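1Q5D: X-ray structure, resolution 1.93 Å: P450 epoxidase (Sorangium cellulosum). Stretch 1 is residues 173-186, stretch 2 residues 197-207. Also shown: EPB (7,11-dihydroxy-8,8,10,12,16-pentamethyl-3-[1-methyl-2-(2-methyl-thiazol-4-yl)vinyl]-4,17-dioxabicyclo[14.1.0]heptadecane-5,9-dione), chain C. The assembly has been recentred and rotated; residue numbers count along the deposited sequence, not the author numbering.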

# COMPACT_ATOMS: atom_id res chain seq x y z
N ARG A 173 -4.07 -6.16 -12.56
CA ARG A 173 -2.85 -5.84 -11.83
C ARG A 173 -2.11 -4.71 -12.53
O ARG A 173 -1.54 -3.84 -11.88
CB ARG A 173 -1.92 -7.05 -11.73
CG ARG A 173 -0.59 -6.70 -11.09
CD ARG A 173 0.27 -7.86 -10.67
NE ARG A 173 0.75 -8.64 -11.80
CZ ARG A 173 1.52 -8.18 -12.78
NH1 ARG A 173 1.89 -6.89 -12.80
NH2 ARG A 173 1.92 -8.99 -13.74
N ARG A 174 -2.12 -4.73 -13.86
CA ARG A 174 -1.45 -3.71 -14.65
C ARG A 174 -2.16 -2.39 -14.45
O ARG A 174 -1.52 -1.35 -14.29
CB ARG A 174 -1.37 -4.09 -16.13
CG ARG A 174 -0.35 -5.19 -16.44
CD ARG A 174 -0.21 -5.56 -17.93
NE ARG A 174 -0.49 -4.43 -18.81
CZ ARG A 174 -1.52 -4.36 -19.65
NH1 ARG A 174 -2.38 -5.37 -19.74
NH2 ARG A 174 -1.68 -3.28 -20.41
N PHE A 175 -3.49 -2.44 -14.46
CA PHE A 175 -4.29 -1.27 -14.16
C PHE A 175 -3.97 -0.73 -12.76
O PHE A 175 -3.76 0.47 -12.56
CB PHE A 175 -5.78 -1.63 -14.24
CG PHE A 175 -6.67 -0.61 -13.60
CD1 PHE A 175 -6.91 0.61 -14.23
CD2 PHE A 175 -7.25 -0.85 -12.37
CE1 PHE A 175 -7.71 1.55 -13.66
CE2 PHE A 175 -8.06 0.10 -11.77
CZ PHE A 175 -8.31 1.30 -12.41
N GLY A 176 -3.96 -1.62 -11.77
CA GLY A 176 -3.72 -1.22 -10.40
C GLY A 176 -2.37 -0.54 -10.24
O GLY A 176 -2.29 0.55 -9.69
N SER A 177 -1.33 -1.17 -10.75
CA SER A 177 0.02 -0.65 -10.62
C SER A 177 0.21 0.66 -11.41
O SER A 177 0.86 1.61 -10.92
CB SER A 177 1.02 -1.74 -11.02
OG SER A 177 2.34 -1.26 -10.96
N ALA A 178 -0.37 0.72 -12.61
CA ALA A 178 -0.34 1.93 -13.45
C ALA A 178 -1.09 3.09 -12.82
O ALA A 178 -0.63 4.22 -12.84
CB ALA A 178 -0.91 1.63 -14.85
N THR A 179 -2.27 2.80 -12.29
CA THR A 179 -3.07 3.82 -11.63
C THR A 179 -2.34 4.43 -10.44
O THR A 179 -2.33 5.64 -10.27
CB THR A 179 -4.40 3.22 -11.17
OG1 THR A 179 -5.24 2.98 -12.32
CG2 THR A 179 -5.18 4.23 -10.36
N ALA A 180 -1.73 3.58 -9.62
CA ALA A 180 -1.03 4.08 -8.44
C ALA A 180 0.09 5.06 -8.81
O ALA A 180 0.24 6.12 -8.16
CB ALA A 180 -0.52 2.92 -7.59
N ARG A 181 0.85 4.73 -9.86
CA ARG A 181 1.89 5.62 -10.40
C ARG A 181 1.31 6.87 -11.04
O ARG A 181 1.82 7.98 -10.85
CB ARG A 181 2.73 4.90 -11.46
CG ARG A 181 3.74 3.91 -10.93
CD ARG A 181 4.46 3.15 -12.04
NE ARG A 181 5.76 2.63 -11.64
CZ ARG A 181 6.02 1.34 -11.48
NH1 ARG A 181 5.05 0.44 -11.67
NH2 ARG A 181 7.22 0.95 -11.11
N ALA A 182 0.26 6.69 -11.84
CA ALA A 182 -0.34 7.80 -12.58
C ALA A 182 -0.90 8.85 -11.63
O ALA A 182 -0.87 10.05 -11.91
CB ALA A 182 -1.43 7.31 -13.53
N LEU A 183 -1.45 8.39 -10.50
CA LEU A 183 -1.99 9.31 -9.51
C LEU A 183 -0.89 10.21 -8.93
O LEU A 183 -1.18 11.22 -8.28
CB LEU A 183 -2.70 8.54 -8.39
CG LEU A 183 -4.09 8.02 -8.75
CD1 LEU A 183 -4.66 7.16 -7.60
CD2 LEU A 183 -5.07 9.12 -9.15
N GLY A 184 0.36 9.83 -9.15
CA GLY A 184 1.46 10.64 -8.67
C GLY A 184 1.92 11.74 -9.62
O GLY A 184 2.72 12.60 -9.23
N VAL A 185 1.46 11.69 -10.87
CA VAL A 185 1.90 12.64 -11.90
C VAL A 185 1.37 14.01 -11.56
O VAL A 185 0.15 14.22 -11.46
CB VAL A 185 1.43 12.24 -13.33
CG1 VAL A 185 1.78 13.35 -14.36
CG2 VAL A 185 2.04 10.92 -13.76
N GLY A 186 2.28 14.94 -11.32
CA GLY A 186 1.90 16.29 -10.96
C GLY A 186 1.76 16.48 -9.46
O GLY A 186 1.53 17.59 -9.00
N THR A 197 2.15 4.80 -21.70
CA THR A 197 1.98 3.44 -21.22
C THR A 197 1.05 3.43 -20.01
O THR A 197 0.14 2.61 -19.92
CB THR A 197 3.34 2.84 -20.85
OG1 THR A 197 4.22 2.93 -21.98
CG2 THR A 197 3.22 1.34 -20.63
N LEU A 198 1.31 4.35 -19.08
CA LEU A 198 0.49 4.51 -17.88
C LEU A 198 -0.96 4.75 -18.26
O LEU A 198 -1.86 4.11 -17.72
CB LEU A 198 0.99 5.71 -17.06
CG LEU A 198 2.24 5.56 -16.20
CD1 LEU A 198 2.38 6.81 -15.33
CD2 LEU A 198 2.17 4.31 -15.35
N VAL A 199 -1.18 5.69 -19.17
CA VAL A 199 -2.54 6.06 -19.56
C VAL A 199 -3.25 4.91 -20.29
O VAL A 199 -4.46 4.70 -20.12
CB VAL A 199 -2.55 7.36 -20.40
CG1 VAL A 199 -3.91 7.61 -21.04
CG2 VAL A 199 -2.14 8.55 -19.54
N ALA A 200 -2.50 4.14 -21.08
CA ALA A 200 -3.09 2.99 -21.77
C ALA A 200 -3.62 1.98 -20.75
O ALA A 200 -4.77 1.57 -20.83
CB ALA A 200 -2.07 2.33 -22.69
N SER A 201 -2.77 1.57 -19.82
CA SER A 201 -3.15 0.63 -18.76
C SER A 201 -4.33 1.13 -17.93
O SER A 201 -5.22 0.36 -17.57
CB SER A 201 -1.96 0.35 -17.84
OG SER A 201 -0.88 -0.18 -18.56
N VAL A 202 -4.36 2.43 -17.66
CA VAL A 202 -5.46 3.03 -16.92
C VAL A 202 -6.77 2.99 -17.70
O VAL A 202 -7.81 2.60 -17.16
CB VAL A 202 -5.17 4.48 -16.50
CG1 VAL A 202 -6.45 5.16 -15.98
CG2 VAL A 202 -4.03 4.51 -15.46
N THR A 203 -6.70 3.38 -18.97
CA THR A 203 -7.87 3.32 -19.86
C THR A 203 -8.42 1.91 -20.01
O THR A 203 -9.62 1.69 -19.88
CB THR A 203 -7.47 3.84 -21.26
OG1 THR A 203 -7.03 5.19 -21.14
CG2 THR A 203 -8.69 3.92 -22.15
N GLU A 204 -7.54 0.96 -20.30
CA GLU A 204 -7.91 -0.43 -20.47
C GLU A 204 -8.59 -0.95 -19.20
O GLU A 204 -9.65 -1.59 -19.26
CB GLU A 204 -6.67 -1.27 -20.79
CG GLU A 204 -6.94 -2.77 -20.79
CD GLU A 204 -5.75 -3.57 -21.26
OE1 GLU A 204 -4.75 -3.67 -20.49
OE2 GLU A 204 -5.81 -4.11 -22.38
N GLY A 205 -7.98 -0.64 -18.05
CA GLY A 205 -8.51 -1.08 -16.77
C GLY A 205 -9.89 -0.53 -16.43
O GLY A 205 -10.76 -1.25 -15.93
N LEU A 206 -10.08 0.76 -16.68
CA LEU A 206 -11.35 1.40 -16.40
C LEU A 206 -12.45 0.81 -17.28
O LEU A 206 -13.57 0.61 -16.81
CB LEU A 206 -11.27 2.92 -16.57
CG LEU A 206 -10.50 3.70 -15.50
CD1 LEU A 206 -10.26 5.13 -15.96
CD2 LEU A 206 -11.25 3.69 -14.17
N ALA A 207 -12.12 0.52 -18.55
CA ALA A 207 -13.06 -0.12 -19.47
C ALA A 207 -13.48 -1.49 -18.95
O ALA A 207 -14.66 -1.81 -18.89
CB ALA A 207 -12.45 -0.27 -20.86
O16 EPB C . 0.06 3.45 -4.36
C51 EPB C . 0.94 3.26 0.37
O41 EPB C . -1.59 2.36 0.43
C5 EPB C . -0.54 3.30 0.28
C4 EPB C . -1.53 2.83 -0.92
C16 EPB C . -0.23 4.53 -3.98
O1 EPB C . -1.38 4.87 -3.29
C2 EPB C . -2.50 3.85 -2.97
C3 EPB C . -2.57 3.69 -1.40
C20 EPB C . -3.77 4.55 -3.59
C21 EPB C . -3.73 4.54 -5.11
C22 EPB C . -4.77 5.09 -2.83
C23 EPB C . -6.00 5.81 -3.17
N26 EPB C . -5.99 6.65 -4.27
C25 EPB C . -7.20 7.26 -4.43
C27 EPB C . -7.39 8.18 -5.56
C24 EPB C . -7.16 5.80 -2.49
S1 EPB C . -8.30 6.83 -3.24
C15 EPB C . 0.72 5.73 -4.23
C14 EPB C . 0.01 7.08 -4.71
O14 EPB C . -0.76 6.66 -5.82
C13 EPB C . 0.98 8.35 -4.98
C29 EPB C . 1.95 7.99 -6.16
C30 EPB C . 0.16 9.53 -5.49
C12 EPB C . 1.89 8.72 -3.68
O12 EPB C . 3.16 8.68 -3.74
C11 EPB C . 1.32 9.13 -2.27
C28 EPB C . 2.10 10.41 -1.89
C10 EPB C . 1.17 7.88 -1.46
O10 EPB C . 2.49 7.38 -1.05
C9 EPB C . 0.33 8.24 -0.25
C91 EPB C . -1.00 8.63 -0.70
C8 EPB C . -0.01 7.11 0.65
C7 EPB C . 0.45 5.67 0.18
C6 EPB C . -0.98 4.92 0.19

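At the centre of this contact two helices cross with their axes 8.1 Å apart at closest approach, their N-to-C directions 127° apart. So close an approach suits small residues. Ala178 points its CB toward the other helix, where it lies 3.4 Å from Ser201 CB; two short side chains meet here CB to CB, which lets the helices come close. Around this pair lie larger apolar groups. Leu198 leaves its backbone sideways, but its m,t rotamer brings the end of the side chain nearer, so that CD2 sits 4.1 Å from Ala178 CB and CD1 4.2 Å from Ala182 CB. Val202, whose branched side chain fills space close to its own helix, places CG2 4.3 Å from Ala182 CB and 3.7 Å from Thr179 OG1. That hydroxyl is not left unsatisfied among apolar neighbours: Thr179 OG1 donates to Phe175 O, 2.9 Å away, one turn back in its own helix.

Phe175 and Gly205 form the next part of the contact, with their CA atoms 5.0 Å apart. The aromatic ring lies with one face over the Gly205 backbone, Phe175 CD1 coming within 3.4 Å of Gly205 CA. Glycine fits precisely because it has no side chain: an ideal CB would point toward the other helix and fall 2.0 Å from Phe175 CD1, a clash. The ring edge meets the carbonyl oxygens of Ser201 and Val202, and Phe175 CE1 packs 4.0 Å from Leu206 CG.

At the exposed edge, long charged side chains can reach across while their ends remain near solvent. The extended chi1 and chi2 of Glu204 carry its carboxylate to Arg174, forming a salt bridge with Arg174 NH1 3.0 Å from Glu204 OE1. Arg174 NH2 also donates to Glu204 OE1, at 3.1 Å. Both hydrogen bonds are weak, with angles near 127°, as two donors converge on one oxygen.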